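Local structure of multi-copper Oxidase CueO (Ochrobactrum, 6EVG) at residues A394-A404 against H495-Q503. The protein probably couples the one-electron oxidation of phenolic and lignin-like substrates to the reduction of dioxygen, as a laccase-like multicopper oxidase. Sequence-based numbering, arbitrary orientation.
Sequences ALTSGVEMAIA and HEDVGMMAQ. With CU (copper (II) ion), chain B.
Ala394 sets its methyl against the end of helix 493-497, with CB 3.6 Å from Asp497 CB and also touching Val498 CG1. Three residues on, Ser397 closes an ST turn: its OG accepts from Val399 N and donates to Ala394 O, and beyond this turn Val399 CG1 meets Val498 CG1 at 3.9 Å.

Glu400 CA makes a CA-H...O contact with Val498 O, and the same oxygen takes the one direct backbone hydrogen bond between the segments, from Met401 N at 3.0 Å; just after Val498, a Schellman motif with Gly499 at C-prime ends the helix. Met401 has CG anti to its carbonyl carbon (chi1 -64°) and runs extended from there, laying CG on Val498 CG2 and SD over one face of the His495 imidazole, 3.9 Å from the ring centroid. Met500 CE also packs on the Met401 sulfur. An alanine in place of Met401 would probably take away the sulfur over the His495 ring and the CG contact with Val498 CG2, opening a gap between ring, Val498 and Met500.

Beyond Ala402, Ile403 places CG2 3.7 Å from Ala502 CB, and a water bridges Ile403 N to Met501 O. Ala404 ends the contact, methyl to methyl with Ala502.

His495 binds copper through ND1 at 2.0 Å, alongside Cys490 and His434, a set consistent with a type 1 site; Met500 SD, 3.3 Å from the copper, makes a weak axial approach at most. With NE2 donating to Met195 O, the His495 ring is held at both nitrogens and covered on one face by Met401 SD.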
loop_
_atom_site.group_PDB
_atom_site.type_symbol
_atom_site.label_atom_id
_atom_site.label_comp_id
_atom_site.label_asym_id
_atom_site.label_seq_id
_atom_site.Cartn_x
_atom_site.Cartn_y
_atom_site.Cartn_z
ATOM N N ALA A 394 -3.230 19.586 9.094
ATOM C CA ALA A 394 -3.790 18.662 10.083
ATOM C C ALA A 394 -3.434 19.063 11.513
ATOM O O ALA A 394 -4.315 19.157 12.365
ATOM C CB ALA A 394 -3.300 17.271 9.805
ATOM N N LEU A 395 -2.146 19.313 11.773
ATOM C CA LEU A 395 -1.706 19.543 13.165
ATOM C C LEU A 395 -2.301 20.767 13.792
ATOM O O LEU A 395 -2.400 20.786 15.033
ATOM C CB LEU A 395 -0.176 19.543 13.321
ATOM C CG LEU A 395 0.459 18.174 13.083
ATOM C CD1 LEU A 395 1.956 18.262 13.242
ATOM C CD2 LEU A 395 -0.106 17.109 14.051
ATOM N N THR A 396 -2.598 21.800 13.010
ATOM C CA THR A 396 -3.113 23.056 13.545
ATOM C C THR A 396 -4.616 23.244 13.289
ATOM O O THR A 396 -5.187 24.268 13.687
ATOM C CB THR A 396 -2.378 24.245 12.958
ATOM O OG1 THR A 396 -2.529 24.240 11.540
ATOM C CG2 THR A 396 -0.906 24.229 13.336
ATOM N N SER A 397 -5.278 22.263 12.690
ATOM C CA SER A 397 -6.684 22.385 12.324
ATOM C C SER A 397 -7.640 22.328 13.493
ATOM O O SER A 397 -8.804 22.727 13.342
ATOM C CB SER A 397 -7.041 21.281 11.322
ATOM O OG SER A 397 -6.999 20.008 11.933
ATOM N N GLY A 398 -7.225 21.680 14.575
ATOM C CA GLY A 398 -8.184 21.317 15.644
ATOM C C GLY A 398 -8.911 20.032 15.487
ATOM O O GLY A 398 -9.544 19.575 16.444
ATOM N N VAL A 399 -8.842 19.418 14.303
ATOM C CA VAL A 399 -9.512 18.153 14.101
ATOM C C VAL A 399 -8.713 17.075 14.803
ATOM O O VAL A 399 -7.467 17.034 14.684
ATOM C CB VAL A 399 -9.575 17.850 12.567
ATOM C CG1 VAL A 399 -10.083 16.462 12.302
ATOM C CG2 VAL A 399 -10.372 18.916 11.825
ATOM N N GLU A 400 -9.376 16.154 15.480
ATOM C CA GLU A 400 -8.737 15.040 16.152
ATOM C C GLU A 400 -9.528 13.774 15.932
ATOM O O GLU A 400 -10.769 13.801 15.932
ATOM C CB GLU A 400 -8.547 15.287 17.658
ATOM C CG GLU A 400 -7.746 16.549 18.057
ATOM C CD GLU A 400 -7.648 16.746 19.575
ATOM O OE1 GLU A 400 -8.322 16.057 20.351
ATOM O OE2 GLU A 400 -6.963 17.668 20.009
ATOM N N MET A 401 -8.841 12.650 15.809
ATOM C CA MET A 401 -9.435 11.321 15.736
ATOM C C MET A 401 -8.567 10.385 16.552
ATOM O O MET A 401 -7.456 10.751 17.026
ATOM C CB MET A 401 -9.520 10.867 14.269
ATOM C CG MET A 401 -10.419 11.701 13.461
ATOM S SD MET A 401 -10.573 11.056 11.775
ATOM C CE MET A 401 -11.541 12.309 11.062
ATOM N N ALA A 402 -8.989 9.158 16.699
ATOM C CA ALA A 402 -8.269 8.176 17.505
ATOM C C ALA A 402 -8.513 6.786 16.994
ATOM O O ALA A 402 -9.585 6.467 16.442
ATOM C CB ALA A 402 -8.685 8.231 18.981
ATOM N N ILE A 403 -7.541 5.908 17.197
ATOM C CA ILE A 403 -7.679 4.473 17.056
ATOM C C ILE A 403 -7.584 3.712 18.387
ATOM O O ILE A 403 -8.200 2.659 18.568
ATOM C CB ILE A 403 -6.715 3.865 15.981
ATOM C CG1 ILE A 403 -7.130 2.453 15.548
ATOM C CG2 ILE A 403 -5.267 3.903 16.400
ATOM C CD1 ILE A 403 -6.380 1.979 14.315
ATOM N N ALA A 404 -6.782 4.245 19.317
ATOM C CA ALA A 404 -6.567 3.627 20.623
ATOM C C ALA A 404 -7.121 4.448 21.766
ATOM O O ALA A 404 -6.441 4.688 22.796
ATOM C CB ALA A 404 -5.111 3.291 20.832
ATOM N N HIS A 495 -6.673 10.932 8.133
ATOM C CA HIS A 495 -7.102 10.401 9.450
ATOM C C HIS A 495 -5.858 10.146 10.294
ATOM O O HIS A 495 -5.841 10.478 11.485
ATOM C CB HIS A 495 -7.922 9.135 9.288
ATOM C CG HIS A 495 -9.251 9.372 8.683
ATOM N ND1 HIS A 495 -10.050 8.278 8.393
ATOM C CD2 HIS A 495 -9.917 10.506 8.349
ATOM C CE1 HIS A 495 -11.186 8.795 7.934
ATOM N NE2 HIS A 495 -11.123 10.122 7.871
ATOM N N GLU A 496 -4.847 9.498 9.717
ATOM C CA GLU A 496 -3.598 9.279 10.440
ATOM C C GLU A 496 -3.004 10.643 10.927
ATOM O O GLU A 496 -2.572 10.763 12.063
ATOM C CB GLU A 496 -2.641 8.605 9.445
ATOM C CG GLU A 496 -1.296 8.268 9.948
ATOM C CD GLU A 496 -0.388 7.879 8.771
ATOM O OE1 GLU A 496 -0.760 7.112 7.916
ATOM O OE2 GLU A 496 0.592 8.429 8.778
ATOM N N ASP A 497 -3.001 11.647 10.042
ATOM C CA ASP A 497 -2.396 12.944 10.361
ATOM C C ASP A 497 -3.157 13.674 11.486
ATOM O O ASP A 497 -2.524 14.429 12.217
ATOM C CB ASP A 497 -2.308 13.854 9.148
ATOM C CG ASP A 497 -1.172 13.545 8.167
ATOM O OD1 ASP A 497 -0.201 12.848 8.567
ATOM O OD2 ASP A 497 -1.223 14.097 7.051
ATOM N N VAL A 498 -4.454 13.434 11.664
ATOM C CA VAL A 498 -5.200 14.056 12.748
ATOM C C VAL A 498 -5.327 13.144 13.954
ATOM O O VAL A 498 -6.057 13.488 14.931
ATOM C CB VAL A 498 -6.562 14.598 12.275
ATOM C CG1 VAL A 498 -6.420 15.656 11.240
ATOM C CG2 VAL A 498 -7.537 13.465 11.851
ATOM N N GLY A 499 -4.591 12.036 14.015
ATOM C CA GLY A 499 -4.485 11.261 15.234
ATOM C C GLY A 499 -4.939 9.827 15.264
ATOM O O GLY A 499 -4.810 9.178 16.301
ATOM N N MET A 500 -5.457 9.303 14.125
ATOM C CA MET A 500 -5.940 7.929 14.102
ATOM C C MET A 500 -4.777 6.942 13.912
ATOM O O MET A 500 -4.593 6.273 12.881
ATOM C CB MET A 500 -6.964 7.807 12.974
ATOM C CG MET A 500 -7.768 6.574 13.030
ATOM S SD MET A 500 -9.254 6.523 11.955
ATOM C CE MET A 500 -10.493 7.355 12.823
ATOM N N MET A 501 -3.951 6.916 14.972
ATOM C CA MET A 501 -2.702 6.186 15.006
ATOM C C MET A 501 -2.312 5.913 16.429
ATOM O O MET A 501 -2.671 6.656 17.347
ATOM C CB MET A 501 -1.596 7.018 14.270
ATOM C CG MET A 501 -0.246 6.350 14.213
ATOM S SD MET A 501 0.769 6.847 12.789
ATOM C CE MET A 501 1.039 8.562 13.165
ATOM N N ALA A 502 -1.569 4.828 16.617
ATOM C CA ALA A 502 -1.132 4.356 17.934
ATOM C C ALA A 502 0.181 3.617 17.762
ATOM O O ALA A 502 0.638 3.342 16.651
ATOM C CB ALA A 502 -2.217 3.434 18.516
ATOM N N GLN A 503 0.829 3.317 18.889
ATOM C CA GLN A 503 2.181 2.773 18.911
ATOM C C GLN A 503 2.292 1.538 19.784
ATOM O O GLN A 503 1.595 1.436 20.829
ATOM C CB GLN A 503 3.167 3.869 19.594
ATOM C CG GLN A 503 3.123 5.148 18.912
ATOM C CD GLN A 503 4.276 6.004 19.257
ATOM O OE1 GLN A 503 4.990 6.368 18.338
ATOM N NE2 GLN A 503 4.375 6.470 20.535
HETATM CU CU CU B . -9.697 6.330 8.678
HETATM O O HOH W 1 -5.142 6.623 18.728
#